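PDB 2EAB: alpha-fucosidase, which probably hydrolyses the alpha-1,2 bond that holds terminal L-fucose on glycans, this chain being the catalytic part of a longer bacterial protein. Local coordinates for residues S163-F171 with Y178-N186; P394-S402 with P763-G771. One frame throughout, in Å; residues are numbered along the deposited sequence.

Contact 1. Residues S163-F171 with Y178-N186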
loop_
_atom_site.group_PDB
_atom_site.type_symbol
_atom_site.label_atom_id
_atom_site.label_comp_id
_atom_site.label_asym_id
_atom_site.label_seq_id
_atom_site.Cartn_x
_atom_site.Cartn_y
_atom_site.Cartn_z
ATOM N N SER A 163 18.761 7.423 0.559
ATOM C CA SER A 163 19.161 7.900 -0.764
ATOM C C SER A 163 19.912 6.850 -1.575
ATOM O O SER A 163 19.756 6.765 -2.798
ATOM C CB SER A 163 20.018 9.160 -0.637
ATOM O OG SER A 163 19.327 10.168 0.077
ATOM N N LYS A 164 20.733 6.060 -0.889
ATOM C CA LYS A 164 21.547 5.034 -1.533
ATOM C C LYS A 164 20.984 3.622 -1.352
ATOM O O LYS A 164 21.488 2.670 -1.941
ATOM C CB LYS A 164 22.998 5.113 -1.041
ATOM C CG LYS A 164 23.761 6.306 -1.611
ATOM C CD LYS A 164 25.213 6.354 -1.149
ATOM C CE LYS A 164 26.014 7.391 -1.940
ATOM N NZ LYS A 164 25.439 8.769 -1.864
ATOM N N GLY A 165 19.936 3.494 -0.542
ATOM C CA GLY A 165 19.294 2.204 -0.311
ATOM C C GLY A 165 20.194 1.187 0.362
ATOM O O GLY A 165 20.294 0.044 -0.085
ATOM N N LYS A 166 20.846 1.597 1.442
ATOM C CA LYS A 166 21.702 0.687 2.188
ATOM C C LYS A 166 21.727 1.033 3.668
ATOM O O LYS A 166 21.485 2.179 4.057
ATOM C CB LYS A 166 23.120 0.671 1.603
ATOM C CG LYS A 166 23.905 1.966 1.778
ATOM C CD LYS A 166 25.085 2.025 0.818
ATOM C CE LYS A 166 26.089 3.092 1.222
ATOM N NZ LYS A 166 26.967 2.622 2.334
ATOM N N ALA A 167 21.998 0.018 4.483
ATOM C CA ALA A 167 22.140 0.177 5.924
ATOM C C ALA A 167 23.610 0.050 6.299
ATOM O O ALA A 167 24.333 -0.766 5.728
ATOM C CB ALA A 167 21.311 -0.867 6.660
ATOM N N ASP A 168 24.039 0.867 7.255
ATOM C CA ASP A 168 25.436 0.907 7.675
ATOM C C ASP A 168 25.559 0.732 9.185
ATOM O O ASP A 168 24.666 1.126 9.937
ATOM C CB ASP A 168 26.082 2.233 7.259
ATOM C CG ASP A 168 25.813 2.595 5.803
ATOM O OD1 ASP A 168 26.350 1.922 4.905
ATOM O OD2 ASP A 168 25.077 3.572 5.554
ATOM N N VAL A 169 26.666 0.126 9.611
ATOM C CA VAL A 169 27.033 0.054 11.029
ATOM C C VAL A 169 28.529 0.323 11.148
ATOM O O VAL A 169 29.317 -0.157 10.334
ATOM C CB VAL A 169 26.716 -1.332 11.672
ATOM C CG1 VAL A 169 27.023 -1.322 13.171
ATOM C CG2 VAL A 169 25.263 -1.753 11.434
ATOM N N THR A 170 28.903 1.113 12.150
ATOM C CA THR A 170 30.311 1.351 12.458
ATOM C C THR A 170 30.510 1.507 13.961
ATOM O O THR A 170 29.638 2.010 14.661
ATOM C CB THR A 170 30.889 2.568 11.678
ATOM O OG1 THR A 170 32.303 2.651 11.899
ATOM C CG2 THR A 170 30.229 3.886 12.098
ATOM N N PHE A 171 31.661 1.048 14.447
ATOM C CA PHE A 171 32.055 1.242 15.840
ATOM C C PHE A 171 33.531 0.936 16.015
ATOM O O PHE A 171 34.132 0.254 15.187
ATOM C CB PHE A 171 31.215 0.378 16.795
ATOM C CG PHE A 171 31.258 -1.094 16.492
ATOM C CD1 PHE A 171 32.293 -1.892 16.980
ATOM C CD2 PHE A 171 30.258 -1.687 15.726
ATOM C CE1 PHE A 171 32.337 -3.252 16.705
ATOM C CE2 PHE A 171 30.291 -3.052 15.446
ATOM C CZ PHE A 171 31.334 -3.837 15.937
ATOM N N TYR A 178 35.308 -1.407 13.163
ATOM C CA TYR A 178 34.585 -2.409 12.390
ATOM C C TYR A 178 33.440 -1.736 11.658
ATOM O O TYR A 178 32.719 -0.928 12.243
ATOM C CB TYR A 178 34.052 -3.511 13.307
ATOM C CG TYR A 178 35.143 -4.296 13.999
ATOM C CD1 TYR A 178 35.696 -5.429 13.403
ATOM C CD2 TYR A 178 35.629 -3.902 15.248
ATOM C CE1 TYR A 178 36.704 -6.155 14.030
ATOM C CE2 TYR A 178 36.639 -4.618 15.886
ATOM C CZ TYR A 178 37.166 -5.743 15.274
ATOM O OH TYR A 178 38.165 -6.448 15.903
ATOM N N THR A 179 33.292 -2.049 10.374
ATOM C CA THR A 179 32.167 -1.521 9.603
ATOM C C THR A 179 31.355 -2.631 8.954
ATOM O O THR A 179 31.879 -3.702 8.626
ATOM C CB THR A 179 32.591 -0.506 8.508
ATOM O OG1 THR A 179 33.167 -1.191 7.392
ATOM C CG2 THR A 179 33.576 0.527 9.051
ATOM N N ARG A 180 30.066 -2.348 8.771
ATOM C CA ARG A 180 29.149 -3.235 8.076
ATOM C C ARG A 180 28.273 -2.412 7.156
ATOM O O ARG A 180 27.863 -1.304 7.501
ATOM C CB ARG A 180 28.284 -4.015 9.067
ATOM C CG ARG A 180 29.086 -4.752 10.126
ATOM C CD ARG A 180 28.278 -5.846 10.773
ATOM N NE ARG A 180 27.536 -5.351 11.921
ATOM C CZ ARG A 180 27.917 -5.503 13.187
ATOM N NH1 ARG A 180 29.037 -6.146 13.488
ATOM N NH2 ARG A 180 27.167 -5.014 14.153
ATOM N N GLU A 181 28.006 -2.968 5.983
ATOM C CA GLU A 181 27.132 -2.350 5.004
ATOM C C GLU A 181 26.234 -3.429 4.424
ATOM O O GLU A 181 26.711 -4.499 4.051
ATOM C CB GLU A 181 27.953 -1.700 3.894
ATOM C CG GLU A 181 27.129 -1.047 2.805
ATOM C CD GLU A 181 27.947 -0.782 1.564
ATOM O OE1 GLU A 181 28.284 -1.753 0.855
ATOM O OE2 GLU A 181 28.245 0.398 1.291
ATOM N N TYR A 182 24.939 -3.136 4.352
ATOM C CA TYR A 182 23.959 -4.086 3.843
ATOM C C TYR A 182 23.074 -3.451 2.786
ATOM O O TYR A 182 22.582 -2.341 2.967
ATOM C CB TYR A 182 23.049 -4.578 4.964
ATOM C CG TYR A 182 23.730 -5.103 6.199
ATOM C CD1 TYR A 182 24.157 -6.429 6.268
ATOM C CD2 TYR A 182 23.905 -4.292 7.317
ATOM C CE1 TYR A 182 24.767 -6.925 7.407
ATOM C CE2 TYR A 182 24.510 -4.781 8.463
ATOM C CZ TYR A 182 24.930 -6.100 8.498
ATOM O OH TYR A 182 25.518 -6.606 9.630
ATOM N N PHE A 183 22.854 -4.169 1.690
ATOM C CA PHE A 183 21.856 -3.760 0.704
ATOM C C PHE A 183 21.317 -4.970 -0.040
ATOM O O PHE A 183 21.900 -6.051 0.014
ATOM C CB PHE A 183 22.390 -2.676 -0.256
ATOM C CG PHE A 183 23.579 -3.098 -1.081
ATOM C CD1 PHE A 183 23.405 -3.736 -2.303
ATOM C CD2 PHE A 183 24.873 -2.813 -0.656
ATOM C CE1 PHE A 183 24.502 -4.108 -3.082
ATOM C CE2 PHE A 183 25.974 -3.183 -1.423
ATOM C CZ PHE A 183 25.791 -3.824 -2.636
ATOM N N ALA A 184 20.177 -4.791 -0.697
ATOM C CA ALA A 184 19.597 -5.837 -1.526
ATOM C C ALA A 184 19.371 -5.267 -2.909
ATOM O O ALA A 184 18.555 -4.359 -3.098
ATOM C CB ALA A 184 18.300 -6.353 -0.930
ATOM N N SER A 185 20.125 -5.793 -3.866
ATOM C CA SER A 185 20.093 -5.322 -5.233
ATOM C C SER A 185 18.936 -5.928 -6.006
ATOM O O SER A 185 18.746 -7.145 -5.999
ATOM C CB SER A 185 21.402 -5.678 -5.927
ATOM O OG SER A 185 21.294 -5.452 -7.318
ATOM N N ASN A 186 18.172 -5.075 -6.683
ATOM C CA ASN A 186 17.180 -5.564 -7.626
ATOM C C ASN A 186 17.826 -6.057 -8.938
ATOM O O ASN A 186 17.554 -7.182 -9.352
ATOM C CB ASN A 186 16.065 -4.536 -7.862
ATOM C CG ASN A 186 14.901 -5.112 -8.644
ATOM O OD1 ASN A 186 14.855 -4.997 -9.866
ATOM N ND2 ASN A 186 13.967 -5.756 -7.946
HETATM O O HOH W 1 18.794 -2.309 -0.312
#
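F171 and Y178 face each other across two antiparallel strands on the tightly packed side. CB of Y178 sits over one face of the F171 ring, 4.1 Å from its centroid, with the two ring planes inclined at 33°. In F171, CG lies between the backbone N and the carbonyl carbon (chi1 57°), which turns the ring back over the partner strand. At its edge lies R180 NH1, 3.9 Å from F171 CE2. NE of R180 is bridged to E70, whose carboxylate also binds Y182 OH, so arginine suits this buried face. V169 and A167, small enough to fit beside R180 and Y182, complete it; CG2 of V169 reaches the Y182 ring edge, 4.3 Å from CE2. Strands 166-173 and 176-185 form a beta hairpin inside a large antiparallel sheet, its register held by backbone bonds such as A167 N to Y182 O (2.9 Å). The other face is looser at the partly exposed T170 and T179, OG1 of T170 3.8 Å from CG2 of T179. Toward G165, K166 NZ bridges E181 OE2 at 2.8 Å, from the anti side, and D168 OD1 at 2.7 Å. D11 also pairs with K166, while E181 has K320 and Y316 OH. An alanine in place of this lysine is likely to leave the side-by-side carboxylates of D168 and E181 without their shared cation, although E181 would keep K320. Beyond, a water links G165 O to A184 N.

Contact 2. Residues P394-S402 with P763-G771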
loop_
_atom_site.group_PDB
_atom_site.type_symbol
_atom_site.label_atom_id
_atom_site.label_comp_id
_atom_site.label_asym_id
_atom_site.label_seq_id
_atom_site.Cartn_x
_atom_site.Cartn_y
_atom_site.Cartn_z
ATOM N N PRO A 394 2.590 -8.081 -4.284
ATOM C CA PRO A 394 2.615 -6.693 -3.846
ATOM C C PRO A 394 3.061 -6.639 -2.392
ATOM O O PRO A 394 3.211 -7.688 -1.736
ATOM C CB PRO A 394 1.153 -6.254 -3.991
ATOM C CG PRO A 394 0.363 -7.499 -3.909
ATOM C CD PRO A 394 1.219 -8.602 -4.433
ATOM N N SER A 395 3.270 -5.431 -1.885
ATOM C CA SER A 395 3.524 -5.259 -0.466
ATOM C C SER A 395 2.352 -5.814 0.350
ATOM O O SER A 395 1.189 -5.621 -0.007
ATOM C CB SER A 395 3.736 -3.783 -0.154
ATOM O OG SER A 395 2.696 -3.014 -0.723
ATOM N N ASN A 396 2.667 -6.524 1.431
ATOM C CA ASN A 396 1.645 -7.039 2.343
ATOM C C ASN A 396 1.476 -6.084 3.539
ATOM O O ASN A 396 1.931 -4.935 3.482
ATOM C CB ASN A 396 1.927 -8.509 2.745
ATOM C CG ASN A 396 3.245 -8.695 3.482
ATOM O OD1 ASN A 396 3.575 -7.942 4.396
ATOM N ND2 ASN A 396 3.983 -9.745 3.115
ATOM N N LEU A 397 0.806 -6.523 4.602
ATOM C CA LEU A 397 0.575 -5.649 5.758
ATOM C C LEU A 397 1.869 -5.125 6.381
ATOM O O LEU A 397 1.838 -4.136 7.120
ATOM C CB LEU A 397 -0.234 -6.363 6.846
ATOM C CG LEU A 397 -1.740 -6.521 6.658
ATOM C CD1 LEU A 397 -2.302 -7.318 7.814
ATOM C CD2 LEU A 397 -2.429 -5.165 6.563
ATOM N N GLN A 398 2.986 -5.789 6.087
ATOM C CA GLN A 398 4.292 -5.424 6.626
ATOM C C GLN A 398 5.320 -5.162 5.528
ATOM O O GLN A 398 6.523 -5.127 5.789
ATOM C CB GLN A 398 4.778 -6.494 7.618
ATOM C CG GLN A 398 3.862 -6.580 8.832
ATOM C CD GLN A 398 4.287 -7.594 9.879
ATOM O OE1 GLN A 398 5.464 -7.947 9.996
ATOM N NE2 GLN A 398 3.330 -8.037 10.679
ATOM N N GLY A 399 4.831 -4.930 4.309
ATOM C CA GLY A 399 5.698 -4.736 3.154
ATOM C C GLY A 399 6.235 -6.090 2.745
ATOM O O GLY A 399 5.554 -6.854 2.055
ATOM N N ILE A 400 7.468 -6.365 3.170
ATOM C CA ILE A 400 8.051 -7.703 3.117
ATOM C C ILE A 400 8.751 -8.082 4.431
ATOM O O ILE A 400 9.350 -9.158 4.511
ATOM C CB ILE A 400 9.085 -7.881 1.949
ATOM C CG1 ILE A 400 10.238 -6.867 2.046
ATOM C CG2 ILE A 400 8.395 -7.875 0.594
ATOM C CD1 ILE A 400 11.392 -7.165 1.109
ATOM N N TRP A 401 8.676 -7.222 5.447
ATOM C CA TRP A 401 9.523 -7.359 6.641
ATOM C C TRP A 401 8.750 -7.906 7.830
ATOM O O TRP A 401 7.751 -7.328 8.232
ATOM C CB TRP A 401 10.172 -6.010 6.996
ATOM C CG TRP A 401 11.010 -5.476 5.874
ATOM C CD1 TRP A 401 12.275 -5.866 5.555
ATOM C CD2 TRP A 401 10.637 -4.487 4.904
ATOM N NE1 TRP A 401 12.727 -5.173 4.455
ATOM C CE2 TRP A 401 11.736 -4.328 4.028
ATOM C CE3 TRP A 401 9.480 -3.725 4.686
ATOM C CZ2 TRP A 401 11.722 -3.422 2.961
ATOM C CZ3 TRP A 401 9.466 -2.830 3.623
ATOM C CH2 TRP A 401 10.579 -2.692 2.770
ATOM N N SER A 402 9.225 -9.010 8.403
ATOM C CA SER A 402 8.581 -9.604 9.574
ATOM C C SER A 402 9.584 -10.416 10.372
ATOM O O SER A 402 10.577 -10.884 9.829
ATOM C CB SER A 402 7.422 -10.501 9.163
ATOM O OG SER A 402 7.918 -11.661 8.526
ATOM N N PRO A 763 0.269 -3.490 16.398
ATOM C CA PRO A 763 1.709 -3.406 16.201
ATOM C C PRO A 763 2.072 -2.724 14.878
ATOM O O PRO A 763 1.224 -2.069 14.257
ATOM C CB PRO A 763 2.119 -4.877 16.186
ATOM C CG PRO A 763 0.968 -5.546 15.518
ATOM C CD PRO A 763 -0.246 -4.831 16.053
ATOM N N PHE A 764 3.327 -2.869 14.467
ATOM C CA PHE A 764 3.796 -2.360 13.178
ATOM C C PHE A 764 2.844 -2.765 12.064
ATOM O O PHE A 764 2.530 -3.952 11.916
ATOM C CB PHE A 764 5.204 -2.902 12.891
ATOM C CG PHE A 764 5.620 -2.857 11.433
ATOM C CD1 PHE A 764 5.523 -1.692 10.675
ATOM C CD2 PHE A 764 6.166 -3.987 10.845
ATOM C CE1 PHE A 764 5.936 -1.675 9.336
ATOM C CE2 PHE A 764 6.590 -3.976 9.519
ATOM C CZ PHE A 764 6.470 -2.821 8.760
ATOM N N GLN A 765 2.392 -1.765 11.307
ATOM C CA GLN A 765 1.579 -1.942 10.106
ATOM C C GLN A 765 2.082 -0.918 9.104
ATOM O O GLN A 765 2.099 0.280 9.394
ATOM C CB GLN A 765 0.099 -1.696 10.414
ATOM C CG GLN A 765 -0.545 -2.786 11.262
ATOM C CD GLN A 765 -0.663 -4.102 10.524
ATOM O OE1 GLN A 765 0.129 -5.028 10.734
ATOM N NE2 GLN A 765 -1.651 -4.193 9.655
ATOM N N ILE A 766 2.510 -1.378 7.938
ATOM C CA ILE A 766 3.151 -0.484 6.973
ATOM C C ILE A 766 2.169 0.469 6.283
ATOM O O ILE A 766 2.567 1.519 5.756
ATOM C CB ILE A 766 3.963 -1.293 5.936
ATOM C CG1 ILE A 766 5.098 -0.450 5.344
ATOM C CG2 ILE A 766 3.049 -1.914 4.872
ATOM C CD1 ILE A 766 6.141 -1.262 4.592
ATOM N N ASP A 767 0.885 0.111 6.300
ATOM C CA ASP A 767 -0.139 0.911 5.633
ATOM C C ASP A 767 0.002 2.405 5.918
ATOM O O ASP A 767 0.082 3.215 4.986
ATOM C CB ASP A 767 -1.565 0.404 5.927
ATOM C CG ASP A 767 -1.801 0.037 7.395
ATOM O OD1 ASP A 767 -1.360 0.752 8.316
ATOM O OD2 ASP A 767 -2.482 -0.985 7.623
ATOM N N GLY A 768 0.085 2.764 7.199
ATOM C CA GLY A 768 0.187 4.165 7.603
ATOM C C GLY A 768 1.444 4.875 7.140
ATOM O O GLY A 768 1.435 6.094 6.984
ATOM N N ASN A 769 2.527 4.132 6.916
ATOM C CA ASN A 769 3.726 4.720 6.309
ATOM C C ASN A 769 3.415 5.213 4.897
ATOM O O ASN A 769 3.746 6.347 4.521
ATOM C CB ASN A 769 4.881 3.716 6.255
ATOM C CG ASN A 769 5.581 3.542 7.587
ATOM O OD1 ASN A 769 5.519 2.473 8.193
ATOM N ND2 ASN A 769 6.259 4.592 8.050
ATOM N N PHE A 770 2.762 4.354 4.122
ATOM C CA PHE A 770 2.367 4.710 2.768
ATOM C C PHE A 770 1.269 5.777 2.760
ATOM O O PHE A 770 1.264 6.668 1.903
ATOM C CB PHE A 770 1.936 3.457 2.004
ATOM C CG PHE A 770 3.023 2.418 1.860
ATOM C CD1 PHE A 770 4.270 2.755 1.340
ATOM C CD2 PHE A 770 2.787 1.094 2.218
ATOM C CE1 PHE A 770 5.261 1.799 1.185
ATOM C CE2 PHE A 770 3.769 0.128 2.050
ATOM C CZ PHE A 770 5.013 0.481 1.546
ATOM N N GLY A 771 0.365 5.702 3.731
ATOM C CA GLY A 771 -0.702 6.690 3.873
ATOM C C GLY A 771 -0.173 8.081 4.166
ATOM O O GLY A 771 -0.707 9.073 3.671
HETATM O O HOH W 2 -0.306 -2.500 6.721
#
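L397 and I766 are joined by the one hydrogen bond between the two backbones, I766 N to L397 O at 3.0 Å and nearly straight at 169°. The setting is the glycoside hydrolase family 95 catalytic domain, probably an (alpha/alpha)6 barrel as in related six-hairpin glycosidases, in which a type I beta turn, N396 to G399, meets the loop leading into helix 767-780. I766 projects at the turn: CG2 lies 3.5 Å from N396 O, while CG1, anti to the backbone N (chi1 -155°), sends CD1 to the edge of the W401 indole, 3.8 Å from CZ3. A branched isoleucine suits the place because its two arms serve different partners. G399 lies against the end of this side chain; a beta carbon there would collide with CD1, and its positive phi also favours glycine. CE2 of F764 comes within 3.6 Å of CB of Q398, obliquely to the ring, and the carbonyl O of W401 lies at the edge of the same ring, near its plane. L397 spreads its methyls against the amide end of Q765, an apolar surface beside a polar one.

In the next shell, a water donates to L397 O (2.7 Å) and accepts from D767 N, so that carbonyl is gripped twice and the water ties D767 to the turn. W47 of helix 42-50 packs on Q398, W401 and F764, and W401 NE1 is bonded to F54 O. I400 covers one indole face with CG1. The turn itself is fixed from within by an Asx turn: N396 OD1, which also takes a bond from S417 OG, accepts the backbone N of Q398 at 2.8 Å, in the plane of its carbonyl group.

Overall arrangement
From the N terminus, the chain first makes contact 1, closing a short hairpin of six intervening residues inside the nine-stranded sheet of the N-terminal beta region. Contact 2 opens only after contact 1 has closed, so the two follow in series and neither nest nor cross. It spans 360 residues, largely helix and loop, bringing the loop after helix 365-386 to the segment running into helix 767-780. Their centres lie 21 Å apart and their nearest atoms about 7 Å apart, without touching. The regions are nonetheless joined nearby: N186 bonds N390, and calcium is held by G57 and E77 together with S386 and L393, the last just before contact 2.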